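Local coordinates for terminal oxygenase component of carbazole (Janthinobacterium, PDB 2DE6), which catalyses the angular dioxygenation of carbazole at C-9a and C-1, using electrons delivered by its Rieske ferredoxin partner, at the interface of chains A and B. Sequence-based numbering; all coordinates share one arbitrary frame. Chains: chain A, terminal oxygenase component of carbazole; chain B, ferredoxin component of carbazole.

The interface of chains A and B. Residues chain A 12, 15, 350-351, 353; chain B 48, 67-68.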
loop_
_atom_site.group_PDB
_atom_site.type_symbol
_atom_site.label_atom_id
_atom_site.label_comp_id
_atom_site.label_asym_id
_atom_site.label_seq_id
_atom_site.Cartn_x
_atom_site.Cartn_y
_atom_site.Cartn_z
ATOM N N VAL A 12 13.368 17.774 11.490
ATOM C CA VAL A 12 13.787 18.816 10.552
ATOM C C VAL A 12 13.255 20.187 10.938
ATOM O O VAL A 12 12.426 20.774 10.245
ATOM C CB VAL A 12 13.361 18.474 9.095
ATOM C CG1 VAL A 12 14.184 17.296 8.593
ATOM C CG2 VAL A 12 11.869 18.137 9.027
ATOM N N TRP A 15 13.263 23.303 8.360
ATOM C CA TRP A 15 12.350 23.429 7.232
ATOM C C TRP A 15 11.225 22.392 7.220
ATOM O O TRP A 15 10.928 21.795 6.185
ATOM C CB TRP A 15 13.167 23.360 5.937
ATOM C CG TRP A 15 14.136 22.207 5.896
ATOM C CD1 TRP A 15 13.845 20.901 5.631
ATOM C CD2 TRP A 15 15.551 22.264 6.131
ATOM N NE1 TRP A 15 14.992 20.137 5.685
ATOM C CE2 TRP A 15 16.051 20.950 5.991
ATOM C CE3 TRP A 15 16.443 23.299 6.450
ATOM C CZ2 TRP A 15 17.409 20.643 6.153
ATOM C CZ3 TRP A 15 17.792 22.994 6.610
ATOM C CH2 TRP A 15 18.260 21.675 6.461
ATOM N N TRP A 350 15.167 12.814 4.055
ATOM C CA TRP A 350 15.121 14.154 4.627
ATOM C C TRP A 350 15.824 14.194 5.977
ATOM O O TRP A 350 16.056 15.266 6.530
ATOM C CB TRP A 350 13.670 14.628 4.785
ATOM C CG TRP A 350 12.913 14.704 3.492
ATOM C CD1 TRP A 350 11.870 13.907 3.102
ATOM C CD2 TRP A 350 13.132 15.629 2.418
ATOM N NE1 TRP A 350 11.428 14.281 1.854
ATOM C CE2 TRP A 350 12.184 15.336 1.412
ATOM C CE3 TRP A 350 14.039 16.680 2.209
ATOM C CZ2 TRP A 350 12.116 16.056 0.210
ATOM C CZ3 TRP A 350 13.971 17.398 1.013
ATOM C CH2 TRP A 350 13.014 17.080 0.030
ATOM N N VAL A 351 16.156 13.022 6.510
ATOM C CA VAL A 351 16.865 12.949 7.781
ATOM C C VAL A 351 18.297 12.452 7.567
ATOM O O VAL A 351 19.242 12.965 8.167
ATOM C CB VAL A 351 16.180 11.975 8.769
ATOM C CG1 VAL A 351 17.014 11.858 10.048
ATOM C CG2 VAL A 351 14.774 12.456 9.095
ATOM N N GLU A 353 20.281 12.413 4.634
ATOM C CA GLU A 353 21.137 13.062 3.644
ATOM C C GLU A 353 22.360 13.672 4.335
ATOM O O GLU A 353 22.241 14.222 5.428
ATOM C CB GLU A 353 20.353 14.185 2.947
ATOM C CG GLU A 353 19.733 15.160 3.953
ATOM C CD GLU A 353 18.901 16.267 3.327
ATOM O OE1 GLU A 353 18.520 16.145 2.143
ATOM O OE2 GLU A 353 18.616 17.257 4.043
ATOM N N HIS B 48 27.448 15.723 10.685
ATOM C CA HIS B 48 26.570 15.061 9.722
ATOM C C HIS B 48 26.256 15.952 8.521
ATOM O O HIS B 48 25.628 15.513 7.558
ATOM C CB HIS B 48 25.265 14.636 10.407
ATOM C CG HIS B 48 24.290 13.955 9.494
ATOM N ND1 HIS B 48 23.125 14.555 9.065
ATOM C CD2 HIS B 48 24.312 12.726 8.925
ATOM C CE1 HIS B 48 22.471 13.724 8.272
ATOM N NE2 HIS B 48 23.168 12.607 8.170
ATOM N N PHE B 67 19.093 20.697 12.078
ATOM C CA PHE B 67 18.813 20.241 10.721
ATOM C C PHE B 67 18.129 18.885 10.638
ATOM O O PHE B 67 17.058 18.768 10.032
ATOM C CB PHE B 67 20.101 20.226 9.891
ATOM C CG PHE B 67 20.458 21.563 9.298
ATOM C CD1 PHE B 67 19.955 22.743 9.845
ATOM C CD2 PHE B 67 21.312 21.645 8.203
ATOM C CE1 PHE B 67 20.300 23.985 9.309
ATOM C CE2 PHE B 67 21.664 22.883 7.662
ATOM C CZ PHE B 67 21.158 24.051 8.215
ATOM N N HIS B 68 18.724 17.860 11.240
ATOM C CA HIS B 68 18.120 16.534 11.169
ATOM C C HIS B 68 17.833 15.866 12.503
ATOM O O HIS B 68 17.362 14.732 12.537
ATOM C CB HIS B 68 18.985 15.610 10.308
ATOM C CG HIS B 68 19.293 16.167 8.954
ATOM N ND1 HIS B 68 20.565 16.527 8.571
ATOM C CD2 HIS B 68 18.488 16.452 7.903
ATOM C CE1 HIS B 68 20.531 17.012 7.342
ATOM N NE2 HIS B 68 19.282 16.978 6.914
HETATM O O HOH W 1 23.609 16.478 6.238
#
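Loop residues A:Val12 and A:Trp15, between helices 6-11 and 16-20, together with helix 349-352 and A:Glu353 just beyond it, receive two cluster-binding loops of the ferredoxin, carrying B:His48 and B:Phe67-B:His68. Both histidines are ligands of the Rieske [2Fe-2S] cluster, so the oxygenase touches the cluster's own ligand shell, a placement suited to electron transfer. The polar contact is centred on B:His68, whose NE2 donates to carboxylate oxygen OE2 of A:Glu353 at 3.0 Å. OE2 accepts through its anti lone pair and lies near the imidazole plane, while the carboxylate itself is turned 80° from that ring. CG of A:Glu353 sits between the backbone N and the carbonyl carbon (chi1 53°), and the chain beyond it is extended, bringing the carboxylate to the imidazole edge. If ionised, this carboxylate would be expected to polarise the N-H and might influence the cluster's potential. Next to B:His68, A:Trp15 points the CH2 corner of its six-membered ring at one face of B:Phe67, 3.5 Å from CD2; the 62° interplanar angle makes this edge-to-face. An alanine in place of B:Phe67 would probably leave the CH2-CZ3 edge of A:Trp15 without the aromatic face it packs on and open a gap there. At B:His48, water 1 bridges the backbone carbonyls, its oxygen 2.8 Å from A:Glu353 O and 2.6 Å from B:His48 O.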